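Local structure of Protease/Reverse transcriptase/ribonuclease H (Eastern chimpanzee simian foamy virus, 7KSF) at residues Q452-V458 / Q516-S522; S463-Y469 / Y480-F485; K491-E496 / K539-W545. The protein carries, in one foamy-virus polyprotein, an aspartic protease and a reverse transcriptase with ribonuclease H, combining viral protein maturation with copying of the viral genome into DNA. The protein carries 1 engineered substitution. Residues are numbered along the deposited sequence.

Contact 1 (Q452-V458 / Q516-S522)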
loop_
_atom_site.group_PDB
_atom_site.type_symbol
_atom_site.label_atom_id
_atom_site.label_comp_id
_atom_site.label_asym_id
_atom_site.label_seq_id
_atom_site.Cartn_x
_atom_site.Cartn_y
_atom_site.Cartn_z
ATOM N N GLN A 452 -15.956 32.485 3.968
ATOM C CA GLN A 452 -14.675 32.500 3.279
ATOM C C GLN A 452 -14.326 31.117 2.743
ATOM O O GLN A 452 -14.673 30.088 3.328
ATOM C CB GLN A 452 -13.566 32.992 4.210
ATOM C CG GLN A 452 -13.733 34.424 4.681
ATOM C CD GLN A 452 -12.474 34.975 5.317
ATOM O OE1 GLN A 452 -11.409 34.363 5.246
ATOM N NE2 GLN A 452 -12.590 36.139 5.943
ATOM N N ARG A 453 -13.629 31.103 1.608
ATOM C CA ARG A 453 -13.203 29.855 0.998
ATOM C C ARG A 453 -12.071 29.226 1.804
ATOM O O ARG A 453 -11.390 29.884 2.596
ATOM C CB ARG A 453 -12.760 30.091 -0.446
ATOM C CG ARG A 453 -13.843 30.693 -1.325
ATOM C CD ARG A 453 -13.339 30.940 -2.736
ATOM N NE ARG A 453 -12.251 31.911 -2.765
ATOM C CZ ARG A 453 -11.607 32.274 -3.870
ATOM N NH1 ARG A 453 -11.941 31.745 -5.038
ATOM N NH2 ARG A 453 -10.628 33.166 -3.810
ATOM N N LEU A 454 -11.874 27.926 1.595
ATOM C CA LEU A 454 -10.897 27.157 2.354
ATOM C C LEU A 454 -9.544 27.227 1.655
ATOM O O LEU A 454 -9.402 26.764 0.519
ATOM C CB LEU A 454 -11.359 25.708 2.503
ATOM C CG LEU A 454 -11.057 24.976 3.814
ATOM C CD1 LEU A 454 -11.704 23.600 3.804
ATOM C CD2 LEU A 454 -9.562 24.861 4.063
ATOM N N VAL A 455 -8.552 27.798 2.340
ATOM C CA VAL A 455 -7.195 27.922 1.816
ATOM C C VAL A 455 -6.315 26.877 2.483
ATOM O O VAL A 455 -6.308 26.754 3.716
ATOM C CB VAL A 455 -6.634 29.337 2.049
ATOM C CG1 VAL A 455 -5.128 29.353 1.826
ATOM C CG2 VAL A 455 -7.323 30.329 1.132
ATOM N N ILE A 456 -5.568 26.128 1.676
ATOM C CA ILE A 456 -4.698 25.066 2.162
ATOM C C ILE A 456 -3.301 25.295 1.608
ATOM O O ILE A 456 -3.111 25.302 0.386
ATOM C CB ILE A 456 -5.208 23.673 1.759
ATOM C CG1 ILE A 456 -6.672 23.501 2.159
ATOM C CG2 ILE A 456 -4.360 22.594 2.401
ATOM C CD1 ILE A 456 -7.273 22.205 1.680
ATOM N N LYS A 457 -2.331 25.476 2.497
ATOM C CA LYS A 457 -0.931 25.600 2.112
ATOM C C LYS A 457 -0.222 24.287 2.409
ATOM O O LYS A 457 -0.267 23.791 3.540
ATOM C CB LYS A 457 -0.264 26.761 2.851
ATOM C CG LYS A 457 -0.830 28.128 2.491
ATOM C CD LYS A 457 -0.031 29.245 3.147
ATOM C CE LYS A 457 -0.467 30.611 2.645
ATOM N NZ LYS A 457 0.386 31.692 3.210
ATOM N N VAL A 458 0.424 23.719 1.392
ATOM C CA VAL A 458 0.970 22.369 1.468
ATOM C C VAL A 458 2.454 22.402 1.123
ATOM O O VAL A 458 2.845 22.927 0.072
ATOM C CB VAL A 458 0.225 21.402 0.527
ATOM C CG1 VAL A 458 0.788 20.000 0.664
ATOM C CG2 VAL A 458 -1.262 21.409 0.835
ATOM N N GLN A 516 -18.034 25.090 0.105
ATOM C CA GLN A 516 -17.198 26.208 -0.308
ATOM C C GLN A 516 -16.057 25.719 -1.192
ATOM O O GLN A 516 -15.521 24.623 -0.983
ATOM C CB GLN A 516 -16.634 26.950 0.907
ATOM C CG GLN A 516 -17.646 27.836 1.602
ATOM C CD GLN A 516 -18.055 29.019 0.750
ATOM O OE1 GLN A 516 -17.274 29.507 -0.068
ATOM N NE2 GLN A 516 -19.285 29.486 0.928
ATOM N N GLU A 517 -15.772 26.522 -2.227
ATOM C CA GLU A 517 -14.643 26.204 -3.086
ATOM C C GLU A 517 -13.348 26.211 -2.285
ATOM O O GLU A 517 -13.202 26.944 -1.303
ATOM C CB GLU A 517 -14.546 27.201 -4.243
ATOM C CG GLU A 517 -15.796 27.282 -5.107
ATOM C CD GLU A 517 -15.676 28.319 -6.209
ATOM O OE1 GLU A 517 -14.595 28.932 -6.342
ATOM O OE2 GLU A 517 -16.667 28.519 -6.944
ATOM N N ILE A 518 -12.399 25.388 -2.717
ATOM C CA ILE A 518 -11.129 25.198 -2.022
ATOM C C ILE A 518 -10.004 25.646 -2.943
ATOM O O ILE A 518 -9.924 25.203 -4.095
ATOM C CB ILE A 518 -10.933 23.732 -1.595
ATOM C CG1 ILE A 518 -12.052 23.296 -0.655
ATOM C CG2 ILE A 518 -9.573 23.542 -0.947
ATOM C CD1 ILE A 518 -11.937 21.862 -0.210
ATOM N N LEU A 519 -9.145 26.521 -2.440
ATOM C CA LEU A 519 -7.958 26.964 -3.157
ATOM C C LEU A 519 -6.726 26.449 -2.425
ATOM O O LEU A 519 -6.603 26.628 -1.210
ATOM C CB LEU A 519 -7.912 28.489 -3.272
ATOM C CG LEU A 519 -8.763 29.154 -4.357
ATOM C CD1 LEU A 519 -10.254 29.064 -4.051
ATOM C CD2 LEU A 519 -8.332 30.599 -4.526
ATOM N N VAL A 520 -5.827 25.809 -3.162
ATOM C CA VAL A 520 -4.644 25.185 -2.590
ATOM C C VAL A 520 -3.418 25.909 -3.120
ATOM O O VAL A 520 -3.269 26.089 -4.333
ATOM C CB VAL A 520 -4.580 23.681 -2.915
ATOM C CG1 VAL A 520 -3.347 23.059 -2.287
ATOM C CG2 VAL A 520 -5.837 22.987 -2.424
ATOM N N TYR A 521 -2.549 26.330 -2.210
ATOM C CA TYR A 521 -1.277 26.938 -2.564
ATOM C C TYR A 521 -0.162 25.928 -2.342
ATOM O O TYR A 521 -0.176 25.175 -1.365
ATOM C CB TYR A 521 -1.030 28.206 -1.746
ATOM C CG TYR A 521 -2.007 29.316 -2.063
ATOM C CD1 TYR A 521 -3.267 29.344 -1.479
ATOM C CD2 TYR A 521 -1.674 30.330 -2.949
ATOM C CE1 TYR A 521 -4.164 30.350 -1.766
ATOM C CE2 TYR A 521 -2.566 31.344 -3.242
ATOM C CZ TYR A 521 -3.809 31.349 -2.648
ATOM O OH TYR A 521 -4.700 32.353 -2.936
ATOM N N SER A 522 0.801 25.918 -3.258
ATOM C CA SER A 522 1.815 24.877 -3.289
ATOM C C SER A 522 3.079 25.429 -3.932
ATOM O O SER A 522 3.000 26.351 -4.752
ATOM C CB SER A 522 1.313 23.654 -4.065
ATOM O OG SER A 522 0.489 24.053 -5.146
#

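Contact 2 (S463-Y469 / Y480-F485)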
loop_
_atom_site.group_PDB
_atom_site.type_symbol
_atom_site.label_atom_id
_atom_site.label_comp_id
_atom_site.label_asym_id
_atom_site.label_seq_id
_atom_site.Cartn_x
_atom_site.Cartn_y
_atom_site.Cartn_z
ATOM N N SER A 463 10.600 13.265 5.458
ATOM C CA SER A 463 9.989 12.314 6.378
ATOM C C SER A 463 8.472 12.420 6.448
ATOM O O SER A 463 7.808 11.406 6.695
ATOM C CB SER A 463 10.569 12.500 7.787
ATOM O OG SER A 463 10.439 13.846 8.215
ATOM N N ALA A 464 7.908 13.606 6.234
ATOM C CA ALA A 464 6.469 13.796 6.354
ATOM C C ALA A 464 6.084 15.090 5.652
ATOM O O ALA A 464 6.938 15.869 5.222
ATOM C CB ALA A 464 6.027 13.818 7.820
ATOM N N GLY A 465 4.776 15.309 5.546
ATOM C CA GLY A 465 4.241 16.511 4.949
ATOM C C GLY A 465 3.682 17.463 5.990
ATOM O O GLY A 465 3.386 17.077 7.117
ATOM N N TYR A 466 3.542 18.727 5.595
ATOM C CA TYR A 466 2.998 19.772 6.456
ATOM C C TYR A 466 1.876 20.482 5.712
ATOM O O TYR A 466 2.098 21.038 4.631
ATOM C CB TYR A 466 4.083 20.766 6.875
ATOM C CG TYR A 466 5.312 20.115 7.478
ATOM C CD1 TYR A 466 5.276 19.562 8.753
ATOM C CD2 TYR A 466 6.507 20.057 6.775
ATOM C CE1 TYR A 466 6.393 18.967 9.308
ATOM C CE2 TYR A 466 7.631 19.462 7.321
ATOM C CZ TYR A 466 7.567 18.919 8.588
ATOM O OH TYR A 466 8.684 18.327 9.136
ATOM N N VAL A 467 0.681 20.464 6.295
ATOM C CA VAL A 467 -0.513 21.018 5.668
ATOM C C VAL A 467 -1.121 22.046 6.610
ATOM O O VAL A 467 -1.298 21.774 7.802
ATOM C CB VAL A 467 -1.537 19.921 5.323
ATOM C CG1 VAL A 467 -2.889 20.530 4.995
ATOM C CG2 VAL A 467 -1.027 19.079 4.166
ATOM N N ARG A 468 -1.444 23.221 6.076
ATOM C CA ARG A 468 -1.991 24.327 6.855
ATOM C C ARG A 468 -3.324 24.747 6.253
ATOM O O ARG A 468 -3.365 25.265 5.131
ATOM C CB ARG A 468 -1.015 25.500 6.890
ATOM C CG ARG A 468 0.277 25.203 7.626
ATOM C CD ARG A 468 1.264 26.351 7.503
ATOM N NE ARG A 468 1.867 26.405 6.175
ATOM C CZ ARG A 468 2.785 27.292 5.809
ATOM N NH1 ARG A 468 3.209 28.207 6.669
ATOM N NH2 ARG A 468 3.277 27.264 4.579
ATOM N N TYR A 469 -4.404 24.534 6.999
ATOM C CA TYR A 469 -5.733 24.977 6.600
ATOM C C TYR A 469 -5.947 26.409 7.081
ATOM O O TYR A 469 -5.861 26.685 8.282
ATOM C CB TYR A 469 -6.811 24.056 7.169
ATOM C CG TYR A 469 -6.777 22.644 6.627
ATOM C CD1 TYR A 469 -6.011 21.660 7.238
ATOM C CD2 TYR A 469 -7.521 22.291 5.508
ATOM C CE1 TYR A 469 -5.980 20.370 6.748
ATOM C CE2 TYR A 469 -7.500 21.004 5.013
ATOM C CZ TYR A 469 -6.728 20.050 5.637
ATOM O OH TYR A 469 -6.704 18.767 5.145
ATOM N N TYR A 480 -3.721 23.077 11.753
ATOM C CA TYR A 480 -2.622 22.477 11.018
ATOM C C TYR A 480 -2.861 20.978 10.867
ATOM O O TYR A 480 -3.633 20.370 11.613
ATOM C CB TYR A 480 -1.294 22.735 11.728
ATOM C CG TYR A 480 -1.052 24.186 12.075
ATOM C CD1 TYR A 480 -1.412 24.694 13.320
ATOM C CD2 TYR A 480 -0.465 25.049 11.161
ATOM C CE1 TYR A 480 -1.192 26.022 13.639
ATOM C CE2 TYR A 480 -0.240 26.374 11.473
ATOM C CZ TYR A 480 -0.604 26.856 12.713
ATOM O OH TYR A 480 -0.383 28.180 13.027
ATOM N N LEU A 481 -2.194 20.383 9.883
ATOM C CA LEU A 481 -2.298 18.947 9.666
ATOM C C LEU A 481 -0.956 18.409 9.202
ATOM O O LEU A 481 -0.384 18.908 8.231
ATOM C CB LEU A 481 -3.392 18.614 8.646
ATOM C CG LEU A 481 -3.799 17.141 8.608
ATOM C CD1 LEU A 481 -4.258 16.677 9.984
ATOM C CD2 LEU A 481 -4.888 16.918 7.574
ATOM N N ASN A 482 -0.465 17.386 9.899
ATOM C CA ASN A 482 0.827 16.771 9.622
ATOM C C ASN A 482 0.605 15.287 9.372
ATOM O O ASN A 482 0.172 14.564 10.277
ATOM C CB ASN A 482 1.789 16.992 10.793
ATOM C CG ASN A 482 3.229 16.700 10.430
ATOM O OD1 ASN A 482 3.512 15.831 9.607
ATOM N ND2 ASN A 482 4.153 17.428 11.047
ATOM N N TYR A 483 0.904 14.831 8.158
ATOM C CA TYR A 483 0.612 13.468 7.733
ATOM C C TYR A 483 1.840 12.575 7.877
ATOM O O TYR A 483 2.963 12.991 7.571
ATOM C CB TYR A 483 0.120 13.440 6.284
ATOM C CG TYR A 483 -0.046 12.043 5.725
ATOM C CD1 TYR A 483 -0.926 11.142 6.308
ATOM C CD2 TYR A 483 0.674 11.631 4.608
ATOM C CE1 TYR A 483 -1.078 9.867 5.804
ATOM C CE2 TYR A 483 0.522 10.357 4.096
ATOM C CZ TYR A 483 -0.353 9.479 4.697
ATOM O OH TYR A 483 -0.510 8.210 4.192
ATOM N N VAL A 484 1.613 11.340 8.324
ATOM C CA VAL A 484 2.680 10.369 8.549
ATOM C C VAL A 484 2.946 9.614 7.253
ATOM O O VAL A 484 2.031 9.020 6.672
ATOM C CB VAL A 484 2.308 9.396 9.677
ATOM C CG1 VAL A 484 3.393 8.339 9.838
ATOM C CG2 VAL A 484 2.081 10.148 10.981
ATOM N N PHE A 485 4.200 9.620 6.810
ATOM C CA PHE A 485 4.587 8.913 5.597
ATOM C C PHE A 485 4.730 7.424 5.868
ATOM O O PHE A 485 5.376 7.020 6.842
ATOM C CB PHE A 485 5.905 9.460 5.051
ATOM C CG PHE A 485 5.748 10.672 4.185
ATOM C CD1 PHE A 485 4.493 11.169 3.880
ATOM C CD2 PHE A 485 6.860 11.307 3.662
ATOM C CE1 PHE A 485 4.351 12.283 3.081
ATOM C CE2 PHE A 485 6.726 12.420 2.860
ATOM C CZ PHE A 485 5.471 12.910 2.568
#

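Contact 3 (K491-E496 / K539-W545)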
loop_
_atom_site.group_PDB
_atom_site.type_symbol
_atom_site.label_atom_id
_atom_site.label_comp_id
_atom_site.label_asym_id
_atom_site.label_seq_id
_atom_site.Cartn_x
_atom_site.Cartn_y
_atom_site.Cartn_z
ATOM N N LYS A 491 9.880 6.208 -0.083
ATOM C CA LYS A 491 10.624 5.925 -1.303
ATOM C C LYS A 491 10.287 6.897 -2.424
ATOM O O LYS A 491 11.092 7.055 -3.348
ATOM C CB LYS A 491 10.339 4.497 -1.778
ATOM C CG LYS A 491 10.551 3.415 -0.738
ATOM C CD LYS A 491 10.143 2.054 -1.290
ATOM C CE LYS A 491 10.312 0.961 -0.250
ATOM N NZ LYS A 491 9.894 -0.378 -0.757
ATOM N N PHE A 492 9.123 7.540 -2.363
ATOM C CA PHE A 492 8.688 8.426 -3.432
ATOM C C PHE A 492 9.667 9.583 -3.610
ATOM O O PHE A 492 10.401 9.960 -2.694
ATOM C CB PHE A 492 7.297 8.990 -3.137
ATOM C CG PHE A 492 6.196 7.965 -3.145
ATOM C CD1 PHE A 492 6.423 6.676 -3.597
ATOM C CD2 PHE A 492 4.921 8.301 -2.714
ATOM C CE1 PHE A 492 5.403 5.737 -3.608
ATOM C CE2 PHE A 492 3.898 7.371 -2.728
ATOM C CZ PHE A 492 4.138 6.089 -3.175
ATOM N N SER A 493 9.662 10.153 -4.810
ATOM C CA SER A 493 10.403 11.378 -5.050
ATOM C C SER A 493 9.739 12.547 -4.321
ATOM O O SER A 493 8.580 12.474 -3.902
ATOM C CB SER A 493 10.495 11.662 -6.549
ATOM O OG SER A 493 9.208 11.803 -7.122
ATOM N N MET A 494 10.495 13.639 -4.175
ATOM C CA MET A 494 10.012 14.776 -3.393
ATOM C C MET A 494 8.717 15.337 -3.959
ATOM O O MET A 494 7.807 15.700 -3.208
ATOM C CB MET A 494 11.084 15.863 -3.330
ATOM C CG MET A 494 12.318 15.460 -2.546
ATOM S SD MET A 494 11.926 15.003 -0.849
ATOM C CE MET A 494 13.546 14.550 -0.243
ATOM N N LEU A 495 8.607 15.400 -5.287
ATOM C CA LEU A 495 7.386 15.907 -5.902
ATOM C C LEU A 495 6.189 15.026 -5.572
ATOM O O LEU A 495 5.084 15.528 -5.339
ATOM C CB LEU A 495 7.575 16.021 -7.411
ATOM C CG LEU A 495 6.334 16.371 -8.230
ATOM C CD1 LEU A 495 5.755 17.712 -7.799
ATOM C CD2 LEU A 495 6.683 16.384 -9.705
ATOM N N GLU A 496 6.390 13.708 -5.544
ATOM C CA GLU A 496 5.289 12.803 -5.233
ATOM C C GLU A 496 4.937 12.832 -3.753
ATOM O O GLU A 496 3.789 12.559 -3.390
ATOM C CB GLU A 496 5.640 11.383 -5.676
ATOM C CG GLU A 496 6.055 11.298 -7.133
ATOM C CD GLU A 496 6.448 9.896 -7.542
ATOM O OE1 GLU A 496 5.780 9.329 -8.430
ATOM O OE2 GLU A 496 7.421 9.363 -6.968
ATOM N N LYS A 539 8.370 7.743 -8.967
ATOM C CA LYS A 539 8.685 6.547 -8.198
ATOM C C LYS A 539 7.512 6.114 -7.321
ATOM O O LYS A 539 7.705 5.531 -6.254
ATOM C CB LYS A 539 9.949 6.773 -7.370
ATOM C CG LYS A 539 11.156 7.091 -8.240
ATOM C CD LYS A 539 12.349 7.570 -7.443
ATOM C CE LYS A 539 13.459 8.019 -8.379
ATOM N NZ LYS A 539 14.641 8.533 -7.642
ATOM N N ALA A 540 6.295 6.395 -7.771
ATOM C CA ALA A 540 5.076 5.905 -7.150
ATOM C C ALA A 540 4.260 5.138 -8.181
ATOM O O ALA A 540 4.505 5.226 -9.388
ATOM C CB ALA A 540 4.239 7.051 -6.562
ATOM N N LEU A 541 3.283 4.380 -7.693
ATOM C CA LEU A 541 2.453 3.582 -8.580
ATOM C C LEU A 541 1.594 4.485 -9.465
ATOM O O LEU A 541 1.279 5.617 -9.091
ATOM C CB LEU A 541 1.556 2.651 -7.775
ATOM C CG LEU A 541 2.278 1.629 -6.900
ATOM C CD1 LEU A 541 1.280 0.677 -6.272
ATOM C CD2 LEU A 541 3.319 0.868 -7.706
ATOM N N PRO A 542 1.215 4.010 -10.655
ATOM C CA PRO A 542 0.283 4.796 -11.480
ATOM C C PRO A 542 -1.051 5.024 -10.799
ATOM O O PRO A 542 -1.705 6.042 -11.060
ATOM C CB PRO A 542 0.131 3.942 -12.749
ATOM C CG PRO A 542 1.339 3.058 -12.766
ATOM C CD PRO A 542 1.645 2.776 -11.329
ATOM N N ILE A 543 -1.464 4.106 -9.925
ATOM C CA ILE A 543 -2.691 4.290 -9.158
ATOM C C ILE A 543 -2.600 5.557 -8.316
ATOM O O ILE A 543 -3.587 6.282 -8.147
ATOM C CB ILE A 543 -2.972 3.049 -8.291
ATOM C CG1 ILE A 543 -2.954 1.777 -9.144
ATOM C CG2 ILE A 543 -4.310 3.178 -7.584
ATOM C CD1 ILE A 543 -1.625 1.035 -9.138
ATOM N N ARG A 544 -1.410 5.848 -7.779
ATOM C CA ARG A 544 -1.207 7.101 -7.058
ATOM C C ARG A 544 -1.451 8.298 -7.969
ATOM O O ARG A 544 -2.240 9.193 -7.640
ATOM C CB ARG A 544 0.206 7.157 -6.475
ATOM C CG ARG A 544 0.537 6.069 -5.465
ATOM C CD ARG A 544 -0.297 6.210 -4.210
ATOM N NE ARG A 544 0.254 5.448 -3.094
ATOM C CZ ARG A 544 -0.396 5.216 -1.961
ATOM N NH1 ARG A 544 0.177 4.515 -0.993
ATOM N NH2 ARG A 544 -1.626 5.682 -1.799
ATOM N N TRP A 545 -0.792 8.323 -9.130
ATOM C CA TRP A 545 -0.870 9.487 -10.009
ATOM C C TRP A 545 -2.281 9.681 -10.556
ATOM O O TRP A 545 -2.778 10.812 -10.612
ATOM C CB TRP A 545 0.144 9.346 -11.147
ATOM C CG TRP A 545 1.552 9.656 -10.726
ATOM C CD1 TRP A 545 2.436 8.808 -10.123
ATOM C CD2 TRP A 545 2.235 10.906 -10.878
ATOM N NE1 TRP A 545 3.628 9.454 -9.892
ATOM C CE2 TRP A 545 3.529 10.742 -10.347
ATOM C CE3 TRP A 545 1.878 12.148 -11.412
ATOM C CZ2 TRP A 545 4.466 11.775 -10.332
ATOM C CZ3 TRP A 545 2.809 13.170 -11.400
ATOM C CH2 TRP A 545 4.090 12.978 -10.864
#

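Contact 1 (Q452-V458 / Q516-S522)
Two neighbouring parallel strands, 454-458 and 518-522, are the central strand and its neighbour in an RNase H-like sheet with strand order 3-2-1-4-5, of which they are the first and fourth. Their backbones bond in the alternating pattern of parallel pairing. Leu519 N donates to Leu454 O (3.0 Å) and Tyr521 N to Ile456 O (2.8 Å); in return Ile456 N reaches Leu519 O (3.1 Å) and Val458 N reaches Tyr521 O (3.2 Å). At the N-terminal ends of the strands Leu454 N gives a weak bond to Glu517 O (3.3 Å). The intervening peptides turn outward: Val455 and Lys457 bond to strand 464-471, Ile518 and Val520 to strand 557-561. The branched chains of Ile456, Ile518 and Val520 suit an extended backbone, and with Leu454 they make the face covered by helix 494-513. Polar side chains precede the strands. Gln452 OE1 accepts from Thr473 N, and Arg453 forms a salt bridge with Glu472, while Glu517 OE1, 4.1 Å from Arg453 NH1, is near but beyond salt-bridge range. The other face carries Val455, Leu519, Lys457 and Tyr521; there Val455 CG1 packs 3.8 Å from Tyr521 CD1.

Contact 2 (S463-Y469 / Y480-F485)
Backbone hydrogen bonding between antiparallel strands 464-469 and 480-484 is concentrated at one pair. Val467 N donates to Leu481 O and Leu481 N to Val467 O, both at 2.7 Å, the reciprocal bonding that defines a hydrogen-bonded antiparallel pair. Next to it Arg468 and Tyr480 form a non-hydrogen-bonded pair, their CA atoms 4.6 Å apart. Toward Ala464 the strands separate, and the CA atoms of Gly465 and Tyr483 lie 5.5 Å apart.

Apolar contacts hold the face that carries Val467 and Leu481. Val467 CB lies 4.0 Å from Leu481 CB, and Tyr469 CE1 is 3.7 Å from the same Leu481 CB, so the leucine meets the edge of the tyrosine ring. Beta-branched valine fits the strand, and it also reaches Thr501 and Ala505 of helix 494-513, which covers this face.

Aromatic contacts differ at the two ends. Where the strands diverge, Phe485 closes the gap with its ring: Ala464 CA makes a CH-pi contact 3.7 Å from the ring centroid, and Gly465 N lies over the same face, 3.9 Å from Phe485 CZ. Small residues let the ring lie close to the backbone here. On the face of the sheet opposite Val467 and Leu481, Arg468 CG touches the edge of the Tyr480 ring at CD2 (3.6 Å), while both side chains also meet Phe395, the arginine by a cation-pi interaction.

Together the segments form the beta hairpin of strands 464-471 and 477-484, the second and third strands of this RNase H-like fold, with strand 477-484 at the edge of the sheet.

Contact 3 (K491-E496 / K539-W545)
Phe492 and Ser493 in one segment, and Ala540 and Leu541 in the other, are extended and lead into the first turn of a helix, with Ser493 at the N-cap of helix 494-513 and Leu541 at that of helix 542-549. The backbones come nearest before those helices, where the CA atoms of Phe492 and Lys539 are 5.1 Å apart. One carboxylate, that of Glu496, ties the two together. Glu496 OE2 accepts from Lys539 N (2.7 Å) and, within its own segment, from Ser493 N (3.2 Å) and Ser493 OG (3.0 Å); the bond to Ser493 N is the half of a capping box made by a glutamate at N3. Glu496 OE1 takes Trp545 NE1 (2.6 Å) and, weakly, Ala540 N (3.1 Å). A glutamate suits this place because its two oxygens can accept from several donors at once. Beside this polar cluster, Ala540 CB sits over the face of the Phe492 ring, 3.5 Å from its centroid, a CH-pi contact that the small methyl makes possible. Phe492 CZ also approaches Arg544 NE at 3.9 Å. Around the contact, Trp545 meets Trp548 of its own helix edge-to-face, and both Trp545 and Leu495 touch Ile530, so that helix 527-531 packs against helices 494-513 and 542-549.

Contacts 1 and 2 belong to one five-stranded sheet. Their centres are about 15 Å apart, and they join where strand 454-460 pairs with strand 464-471, through a probable hydrogen bond from Lys457 N to Arg468 O (2.8 Å). Along the chain, strand 454-460 is followed by the hairpin of contact 2, helix 494-513, whose start lies in contact 3, strand 518-522, which returns to contact 1, and finally 539-545, which completes contact 3, so the segments of contacts 1 and 3 alternate. Contact 3 lies about 17 Å from contact 2 and 23 Å from contact 1, centre to centre, touching neither. The strand order recurs in the RNase H sheet that begins with strand 590-597, consistent with the connection domain of retroviral reverse transcriptases.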